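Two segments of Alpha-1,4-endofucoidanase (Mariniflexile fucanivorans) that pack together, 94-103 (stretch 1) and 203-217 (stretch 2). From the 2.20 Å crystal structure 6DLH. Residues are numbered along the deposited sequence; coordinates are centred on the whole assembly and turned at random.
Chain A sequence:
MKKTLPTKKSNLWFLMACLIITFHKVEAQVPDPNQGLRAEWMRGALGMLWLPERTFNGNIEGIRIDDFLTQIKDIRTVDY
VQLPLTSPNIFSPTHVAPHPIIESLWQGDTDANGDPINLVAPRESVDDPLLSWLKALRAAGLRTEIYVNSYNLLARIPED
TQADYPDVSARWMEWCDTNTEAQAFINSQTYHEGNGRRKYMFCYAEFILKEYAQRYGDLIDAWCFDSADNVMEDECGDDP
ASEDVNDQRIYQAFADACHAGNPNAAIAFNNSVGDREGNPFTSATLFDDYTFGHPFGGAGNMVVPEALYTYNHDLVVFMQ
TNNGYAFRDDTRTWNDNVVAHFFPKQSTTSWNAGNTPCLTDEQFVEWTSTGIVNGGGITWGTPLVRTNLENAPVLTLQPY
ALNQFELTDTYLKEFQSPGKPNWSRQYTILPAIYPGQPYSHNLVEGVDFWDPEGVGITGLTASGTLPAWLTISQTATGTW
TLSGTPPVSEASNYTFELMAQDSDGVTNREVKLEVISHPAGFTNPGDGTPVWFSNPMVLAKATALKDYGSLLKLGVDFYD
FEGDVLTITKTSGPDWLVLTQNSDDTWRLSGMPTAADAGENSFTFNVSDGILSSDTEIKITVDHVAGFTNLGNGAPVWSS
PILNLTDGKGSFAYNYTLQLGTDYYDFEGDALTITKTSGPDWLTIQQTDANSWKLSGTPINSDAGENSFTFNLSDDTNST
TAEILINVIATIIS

Stretch 1 94-103: THVAPHPIIE
Stretch 2 (203-217) CYAEFILKEYAQRYG

How are the two backbones laid against each other? Stretch 1 runs as an irregular loop from Thr94 to His99 and turns into a helix at Pro100, whose phi/psi of -50/-50 suits a first helical turn. Before that, the chain is largely extended: His95 lies at -104/159, Ala97 at -130/144, Pro98 at -80/142 and His99 at -144/131, with Val96 (-114/6) breaking the run and turning its side chain away from the partner. Stretch 2 enters already helical and remains so to Tyr216, widened by a pi-type turn at 204-209 in which Leu209 N bonds to Tyr204 O at 2.6 Å; Gly217 then leaves the helix at 60/-134, a positive phi that favours glycine. The nearest CA atoms across the contact are His99 CA and Ile208 CA, 7.4 Å apart, and together the stretches bury 540 Å².

Which hydrogen bonds join them? Helix side chains donate to two successive loop carbonyls. Tyr212, chi1 m, gives its hydroxyl to Ala97, with OH 2.7 Å from Ala97 O. Arg215, with chi1 and chi2 both t and chi3 m, grips the next carbonyl with two nitrogens: its NH1 lies a very short 2.5 Å from Pro98 O, and its NH2 lies 2.9 Å from the same Pro98 O. That oxygen sits near the guanidinium plane, which lets both nitrogens direct a hydrogen at it. Arg215 NH2 also donates to neighbouring Tyr216 OH at 2.9 Å. Nearer the N-terminal end of stretch 2, Tyr204 (chi1 t) starts sideways but brings its end nearer, so that its OH meets His95 NE2 at 2.7 Å; either atom could be the donor. His95, chi1 m and chi2 60°, points toward the helix. Both tyrosines are buried, and each long ring carries a polar hydroxyl across to its partner.

How do the aromatic rings pack? Buried His99, chi1 t at -157° and chi2 -85°, directs the edge of its imidazole toward the face of Tyr212, with centroids 5.3 Å apart and planes at 59°. The same ring looks both ways: ND1 accepts a weak capping bond from Ile101 N at 3.4 Å, fitting His99 to the N-cap, while NE2 lies 3.1 Å from Phe207 O and 3.2 Å from Glu211 CB. Glu211 is modelled only as far as CB. The His95 and Tyr204 rings meet rim to rim, centroids 5.7 Å apart and planes at 48°.

What fills the remaining space? Small and branched apolar groups do. Buried Ala97 points its methyl toward the helix, CB lying 3.5 Å from Tyr212 CE1 and 3.4 Å from Tyr216 OH, close to the plane of the Tyr216 ring. On the helix that begins at Pro100, Ile101 and Ile102 are both m, t and both point toward stretch 2. Ile101 CD1 lies 3.9 Å from Phe207 CB, and Ile101 CB is 3.9 Å from Ile208 CD1; Ile102 CD1 lies 3.8 Å from Ile208 CG2. Buried Ile208, m, m, thus meets both isoleucines.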

ATOM      1  N   THR A  94       8.828  -7.921   2.813  1.00 43.51           N
ATOM      2  CA  THR A  94       8.562  -6.501   2.639  1.00 41.65           C
ATOM      3  C   THR A  94       7.201  -6.139   3.234  1.00 41.61           C
ATOM      4  O   THR A  94       6.172  -6.629   2.770  1.00 43.04           O
ATOM      5  CB  THR A  94       8.700  -6.100   1.168  1.00 44.82           C
ATOM      6  OG1 THR A  94       7.604  -6.668   0.446  1.00 46.40           O
ATOM      7  CG2 THR A  94      10.021  -6.533   0.571  1.00 43.69           C
ATOM      8  N   HIS A  95       7.224  -5.282   4.266  1.00 36.18           N
ATOM      9  CA  HIS A  95       6.039  -4.797   4.956  1.00 36.91           C
ATOM     10  C   HIS A  95       5.752  -3.359   4.529  1.00 38.03           C
ATOM     11  O   HIS A  95       6.656  -2.661   4.069  1.00 38.99           O
ATOM     12  CB  HIS A  95       6.235  -4.858   6.480  1.00 34.50           C
ATOM     13  CG  HIS A  95       6.255  -6.240   7.039  1.00 32.87           C
ATOM     14  ND1 HIS A  95       7.193  -7.181   6.650  1.00 32.07           N
ATOM     15  CD2 HIS A  95       5.476  -6.835   7.969  1.00 31.61           C
ATOM     16  CE1 HIS A  95       6.972  -8.304   7.300  1.00 32.07           C
ATOM     17  NE2 HIS A  95       5.927  -8.116   8.119  1.00 31.23           N
ATOM     18  N   VAL A  96       4.499  -2.925   4.720  1.00 36.15           N
ATOM     19  CA  VAL A  96       4.067  -1.590   4.333  1.00 36.31           C
ATOM     20  C   VAL A  96       3.721  -0.766   5.573  1.00 36.41           C
ATOM     21  O   VAL A  96       3.218   0.345   5.450  1.00 35.42           O
ATOM     22  CB  VAL A  96       2.887  -1.629   3.338  1.00 35.16           C
ATOM     23  CG1 VAL A  96       3.241  -2.371   2.067  1.00 32.81           C
ATOM     24  CG2 VAL A  96       1.617  -2.191   3.959  1.00 34.94           C
ATOM     25  N   ALA A  97       3.970  -1.327   6.765  1.00 38.67           N
ATOM     26  CA  ALA A  97       3.698  -0.647   8.021  1.00 41.16           C
ATOM     27  C   ALA A  97       4.940  -0.710   8.907  1.00 46.58           C
ATOM     28  O   ALA A  97       5.656  -1.708   8.884  1.00 51.48           O
ATOM     29  CB  ALA A  97       2.501  -1.259   8.702  1.00 39.62           C
ATOM     30  N   PRO A  98       5.246   0.343   9.703  1.00 47.06           N
ATOM     31  CA  PRO A  98       6.523   0.414  10.414  1.00 47.88           C
ATOM     32  C   PRO A  98       6.539  -0.434  11.685  1.00 48.84           C
ATOM     33  O   PRO A  98       5.541  -0.510  12.406  1.00 49.23           O
ATOM     34  CB  PRO A  98       6.627   1.910  10.749  1.00 47.18           C
ATOM     35  CG  PRO A  98       5.188   2.343  10.949  1.00 48.82           C
ATOM     36  CD  PRO A  98       4.387   1.507   9.970  1.00 46.13           C
ATOM     37  N   HIS A  99       7.692  -1.068  11.937  1.00 49.73           N
ATOM     38  CA  HIS A  99       7.915  -1.869  13.131  1.00 51.84           C
ATOM     39  C   HIS A  99       9.359  -1.698  13.602  1.00 50.89           C
ATOM     40  O   HIS A  99      10.293  -1.811  12.805  1.00 48.21           O
ATOM     41  CB  HIS A  99       7.561  -3.346  12.879  1.00 52.20           C
ATOM     42  CG  HIS A  99       7.247  -4.100  14.128  1.00 54.70           C
ATOM     43  ND1 HIS A  99       8.230  -4.677  14.911  1.00 54.13           N
ATOM     44  CD2 HIS A  99       6.070  -4.353  14.746  1.00 55.92           C
ATOM     45  CE1 HIS A  99       7.667  -5.257  15.954  1.00 57.13           C
ATOM     46  NE2 HIS A  99       6.340  -5.071  15.878  1.00 53.51           N
ATOM     47  N   PRO A 100       9.572  -1.420  14.912  1.00 53.31           N
ATOM     48  CA  PRO A 100      10.914  -1.255  15.480  1.00 53.48           C
ATOM     49  C   PRO A 100      11.885  -2.384  15.136  1.00 53.72           C
ATOM     50  O   PRO A 100      13.005  -2.130  14.686  1.00 51.31           O
ATOM     51  CB  PRO A 100      10.650  -1.276  16.995  1.00 56.36           C
ATOM     52  CG  PRO A 100       9.241  -0.737  17.143  1.00 55.69           C
ATOM     53  CD  PRO A 100       8.507  -1.232  15.914  1.00 53.98           C
ATOM     54  N   ILE A 101      11.434  -3.629  15.344  1.00 54.80           N
ATOM     55  CA  ILE A 101      12.246  -4.818  15.124  1.00 51.79           C
ATOM     56  C   ILE A 101      12.654  -4.909  13.653  1.00 52.79           C
ATOM     57  O   ILE A 101      13.823  -5.148  13.353  1.00 52.64           O
ATOM     58  CB  ILE A 101      11.524  -6.089  15.620  1.00 52.71           C
ATOM     59  CG1 ILE A 101      10.977  -5.914  17.042  1.00 54.70           C
ATOM     60  CG2 ILE A 101      12.434  -7.306  15.509  1.00 54.00           C
ATOM     61  CD1 ILE A 101      10.207  -7.105  17.573  1.00 54.02           C
ATOM     62  N   ILE A 102      11.697  -4.694  12.738  1.00 51.46           N
ATOM     63  CA  ILE A 102      11.972  -4.842  11.315  1.00 50.21           C
ATOM     64  C   ILE A 102      12.916  -3.730  10.855  1.00 49.98           C
ATOM     65  O   ILE A 102      13.750  -3.945   9.971  1.00 46.16           O
ATOM     66  CB  ILE A 102      10.677  -4.889  10.471  1.00 48.37           C
ATOM     67  CG1 ILE A 102       9.750  -6.037  10.885  1.00 47.58           C
ATOM     68  CG2 ILE A 102      11.009  -4.946   8.986  1.00 46.39           C
ATOM     69  CD1 ILE A 102       8.395  -6.025  10.204  1.00 46.70           C
ATOM     70  N   GLU A 103      12.764  -2.539  11.448  1.00 51.54           N
ATOM     71  CA  GLU A 103      13.584  -1.392  11.081  1.00 54.29           C
ATOM     72  C   GLU A 103      15.037  -1.620  11.507  1.00 53.02           C
ATOM     73  O   GLU A 103      15.959  -1.255  10.779  1.00 50.31           O
ATOM     74  CB  GLU A 103      12.988  -0.089  11.621  1.00 53.22           C
ATOM     75  CG  GLU A 103      13.571   1.142  10.948  1.00 54.46           C
ATOM     76  CD  GLU A 103      12.867   2.467  11.198  1.00 56.81           C
ATOM     77  OE1 GLU A 103      11.802   2.475  11.866  1.00 54.93           O
ATOM     78  OE2 GLU A 103      13.392   3.494  10.719  1.00 58.19           O
ATOM     79  N   CYS A 203       7.832 -16.565  16.485  1.00 55.72           N
ATOM     80  CA  CYS A 203       8.432 -15.255  16.698  1.00 60.08           C
ATOM     81  C   CYS A 203       7.533 -14.190  16.068  1.00 62.21           C
ATOM     82  O   CYS A 203       7.088 -13.264  16.749  1.00 59.55           O
ATOM     83  CB  CYS A 203       9.823 -15.164  16.072  1.00 64.96           C
ATOM     84  SG  CYS A 203      11.199 -15.681  17.137  1.00 70.10           S
ATOM     85  N   TYR A 204       7.250 -14.372  14.769  1.00 58.59           N
ATOM     86  CA  TYR A 204       6.507 -13.418  13.961  1.00 55.54           C
ATOM     87  C   TYR A 204       5.126 -13.158  14.559  1.00 53.62           C
ATOM     88  O   TYR A 204       4.716 -12.007  14.697  1.00 54.29           O
ATOM     89  CB  TYR A 204       6.428 -13.877  12.502  1.00 58.82           C
ATOM     90  CG  TYR A 204       5.845 -12.843  11.571  1.00 61.96           C
ATOM     91  CD1 TYR A 204       6.650 -11.881  10.977  1.00 61.03           C
ATOM     92  CD2 TYR A 204       4.484 -12.807  11.305  1.00 61.00           C
ATOM     93  CE1 TYR A 204       6.122 -10.924  10.128  1.00 58.64           C
ATOM     94  CE2 TYR A 204       3.939 -11.852  10.461  1.00 58.75           C
ATOM     95  CZ  TYR A 204       4.761 -10.908   9.872  1.00 57.59           C
ATOM     96  OH  TYR A 204       4.232  -9.962   9.043  1.00 56.16           O
ATOM     97  N   ALA A 205       4.419 -14.230  14.925  1.00 50.76           N
ATOM     98  CA  ALA A 205       3.078 -14.089  15.471  1.00 51.09           C
ATOM     99  C   ALA A 205       3.092 -13.226  16.733  1.00 54.25           C
ATOM    100  O   ALA A 205       2.215 -12.381  16.909  1.00 53.63           O
ATOM    101  CB  ALA A 205       2.463 -15.442  15.721  1.00 50.15           C
ATOM    102  N   GLU A 206       4.096 -13.434  17.597  1.00 55.01           N
ATOM    103  CA  GLU A 206       4.089 -12.842  18.930  1.00 56.04           C
ATOM    104  C   GLU A 206       4.647 -11.419  18.903  1.00 51.45           C
ATOM    105  O   GLU A 206       4.078 -10.538  19.538  1.00 48.57           O
ATOM    106  CB  GLU A 206       4.805 -13.742  19.944  1.00 59.23           C
ATOM    107  CG  GLU A 206       4.869 -13.168  21.356  1.00 57.53           C
ATOM    108  CD  GLU A 206       3.576 -13.183  22.160  1.00 62.36           C
ATOM    109  OE1 GLU A 206       2.718 -14.049  21.893  1.00 62.12           O
ATOM    110  OE2 GLU A 206       3.431 -12.327  23.060  1.00 63.20           O
ATOM    111  N   PHE A 207       5.744 -11.201  18.169  1.00 53.78           N
ATOM    112  CA  PHE A 207       6.476  -9.945  18.262  1.00 60.07           C
ATOM    113  C   PHE A 207       6.161  -8.995  17.105  1.00 62.00           C
ATOM    114  O   PHE A 207       6.122  -7.778  17.301  1.00 56.42           O
ATOM    115  CB  PHE A 207       7.973 -10.194  18.470  1.00 65.22           C
ATOM    116  CG  PHE A 207       8.307 -10.702  19.851  1.00 74.80           C
ATOM    117  CD1 PHE A 207       9.024 -11.877  20.024  1.00 78.48           C
ATOM    118  CD2 PHE A 207       7.873 -10.022  20.983  1.00 77.35           C
ATOM    119  CE1 PHE A 207       9.312 -12.347  21.298  1.00 82.89           C
ATOM    120  CE2 PHE A 207       8.160 -10.492  22.256  1.00 78.96           C
ATOM    121  CZ  PHE A 207       8.880 -11.656  22.410  1.00 81.64           C
ATOM    122  N   ILE A 208       5.953  -9.551  15.904  1.00 58.99           N
ATOM    123  CA  ILE A 208       5.658  -8.727  14.744  1.00 57.27           C
ATOM    124  C   ILE A 208       4.147  -8.602  14.564  1.00 55.12           C
ATOM    125  O   ILE A 208       3.616  -7.494  14.624  1.00 58.69           O
ATOM    126  CB  ILE A 208       6.375  -9.238  13.476  1.00 59.55           C
ATOM    127  CG1 ILE A 208       7.869  -9.494  13.716  1.00 58.78           C
ATOM    128  CG2 ILE A 208       6.143  -8.288  12.308  1.00 57.87           C
ATOM    129  CD1 ILE A 208       8.688  -8.250  14.004  1.00 57.50           C
ATOM    130  N   LEU A 209       3.460  -9.736  14.374  1.00 52.94           N
ATOM    131  CA  LEU A 209       2.064  -9.738  13.961  1.00 49.54           C
ATOM    132  C   LEU A 209       1.162  -9.133  15.034  1.00 50.21           C
ATOM    133  O   LEU A 209       0.234  -8.395  14.706  1.00 53.65           O
ATOM    134  CB  LEU A 209       1.629 -11.161  13.592  1.00 50.74           C
ATOM    135  CG  LEU A 209       0.175 -11.327  13.142  1.00 51.06           C
ATOM    136  CD1 LEU A 209      -0.113 -10.520  11.881  1.00 49.72           C
ATOM    137  CD2 LEU A 209      -0.153 -12.794  12.906  1.00 49.81           C
ATOM    138  N   LYS A 210       1.435  -9.437  16.311  1.00 50.21           N
ATOM    139  CA  LYS A 210       0.532  -9.030  17.380  1.00 49.36           C
ATOM    140  C   LYS A 210       0.608  -7.520  17.605  1.00 45.67           C
ATOM    141  O   LYS A 210      -0.379  -6.910  18.011  1.00 45.10           O
ATOM    142  CB  LYS A 210       0.789  -9.799  18.682  1.00 53.16           C
ATOM    143  CG  LYS A 210      -0.191  -9.491  19.811  1.00 55.13           C
ATOM    144  CD  LYS A 210      -0.243 -10.521  20.920  1.00 58.18           C
ATOM    145  CE  LYS A 210       0.584 -10.153  22.133  1.00 60.56           C
ATOM    146  NZ  LYS A 210       0.084 -10.834  23.352  1.00 62.87           N
ATOM    147  N   GLU A 211       1.780  -6.930  17.338  1.00 44.07           N
ATOM    148  CA  GLU A 211       2.010  -5.512  17.579  1.00 46.82           C
ATOM    149  C   GLU A 211       1.154  -4.704  16.604  1.00 47.02           C
ATOM    150  O   GLU A 211       0.476  -3.750  16.992  1.00 49.36           O
ATOM    151  CB  GLU A 211       3.497  -5.176  17.426  1.00 44.83           C
ATOM    152  N   TYR A 212       1.187  -5.126  15.335  1.00 43.40           N
ATOM    153  CA  TYR A 212       0.356  -4.554  14.291  1.00 38.97           C
ATOM    154  C   TYR A 212      -1.121  -4.626  14.678  1.00 39.33           C
ATOM    155  O   TYR A 212      -1.814  -3.613  14.673  1.00 40.18           O
ATOM    156  CB  TYR A 212       0.630  -5.282  12.979  1.00 34.57           C
ATOM    157  CG  TYR A 212       1.924  -4.907  12.307  1.00 33.07           C
ATOM    158  CD1 TYR A 212       2.258  -3.581  12.081  1.00 32.53           C
ATOM    159  CD2 TYR A 212       2.791  -5.882  11.849  1.00 31.69           C
ATOM    160  CE1 TYR A 212       3.434  -3.239  11.436  1.00 32.18           C
ATOM    161  CE2 TYR A 212       3.967  -5.555  11.197  1.00 31.00           C
ATOM    162  CZ  TYR A 212       4.289  -4.229  10.992  1.00 31.69           C
ATOM    163  OH  TYR A 212       5.447  -3.908  10.348  1.00 34.33           O
ATOM    164  N   ALA A 213      -1.594  -5.820  15.046  1.00 39.59           N
ATOM    165  CA  ALA A 213      -3.017  -6.005  15.285  1.00 43.56           C
ATOM    166  C   ALA A 213      -3.488  -5.087  16.409  1.00 46.28           C
ATOM    167  O   ALA A 213      -4.582  -4.523  16.333  1.00 47.83           O
ATOM    168  CB  ALA A 213      -3.316  -7.452  15.574  1.00 42.61           C
ATOM    169  N   GLN A 214      -2.634  -4.933  17.433  1.00 48.29           N
ATOM    170  CA  GLN A 214      -2.952  -4.156  18.624  1.00 48.37           C
ATOM    171  C   GLN A 214      -2.993  -2.664  18.294  1.00 43.99           C
ATOM    172  O   GLN A 214      -3.866  -1.943  18.770  1.00 42.89           O
ATOM    173  CB  GLN A 214      -1.975  -4.482  19.756  1.00 52.93           C
ATOM    174  CG  GLN A 214      -2.306  -5.786  20.473  1.00 55.62           C
ATOM    175  CD  GLN A 214      -1.395  -6.092  21.638  1.00 56.81           C
ATOM    176  OE1 GLN A 214      -0.168  -6.070  21.527  1.00 55.58           O
ATOM    177  NE2 GLN A 214      -2.002  -6.412  22.770  1.00 56.13           N
ATOM    178  N   ARG A 215      -2.046  -2.226  17.462  1.00 40.52           N
ATOM    179  CA  ARG A 215      -1.974  -0.860  16.974  1.00 42.12           C
ATOM    180  C   ARG A 215      -3.283  -0.477  16.281  1.00 44.77           C
ATOM    181  O   ARG A 215      -3.924   0.506  16.659  1.00 44.58           O
ATOM    182  CB  ARG A 215      -0.774  -0.729  16.030  1.00 42.01           C
ATOM    183  CG  ARG A 215      -0.222   0.683  15.905  1.00 43.07           C
ATOM    184  CD  ARG A 215       0.805   0.806  14.794  1.00 44.13           C
ATOM    185  NE  ARG A 215       2.103   0.192  15.059  1.00 44.69           N
ATOM    186  CZ  ARG A 215       3.044  -0.013  14.136  1.00 47.45           C
ATOM    187  NH1 ARG A 215       4.235  -0.468  14.487  1.00 48.02           N
ATOM    188  NH2 ARG A 215       2.795   0.229  12.861  1.00 48.12           N
ATOM    189  N   TYR A 216      -3.691  -1.277  15.283  1.00 44.75           N
ATOM    190  CA  TYR A 216      -4.710  -0.849  14.335  1.00 41.25           C
ATOM    191  C   TYR A 216      -6.116  -1.084  14.875  1.00 41.57           C
ATOM    192  O   TYR A 216      -7.036  -0.366  14.490  1.00 45.31           O
ATOM    193  CB  TYR A 216      -4.424  -1.394  12.934  1.00 39.12           C
ATOM    194  CG  TYR A 216      -3.088  -0.946  12.403  1.00 35.46           C
ATOM    195  CD1 TYR A 216      -2.751   0.399  12.371  1.00 35.56           C
ATOM    196  CD2 TYR A 216      -2.147  -1.861  11.956  1.00 35.18           C
ATOM    197  CE1 TYR A 216      -1.520   0.824  11.898  1.00 35.07           C
ATOM    198  CE2 TYR A 216      -0.911  -1.453  11.480  1.00 34.89           C
ATOM    199  CZ  TYR A 216      -0.594  -0.104  11.455  1.00 35.61           C
ATOM    200  OH  TYR A 216       0.627   0.308  11.000  1.00 38.31           O
ATOM    201  N   GLY A 217      -6.269  -2.051  15.787  1.00 39.95           N
ATOM    202  CA  GLY A 217      -7.559  -2.281  16.415  1.00 37.35           C
ATOM    203  C   GLY A 217      -8.630  -2.631  15.385  1.00 40.67           C
ATOM    204  O   GLY A 217      -8.397  -3.443  14.489  1.00 42.47           O
TER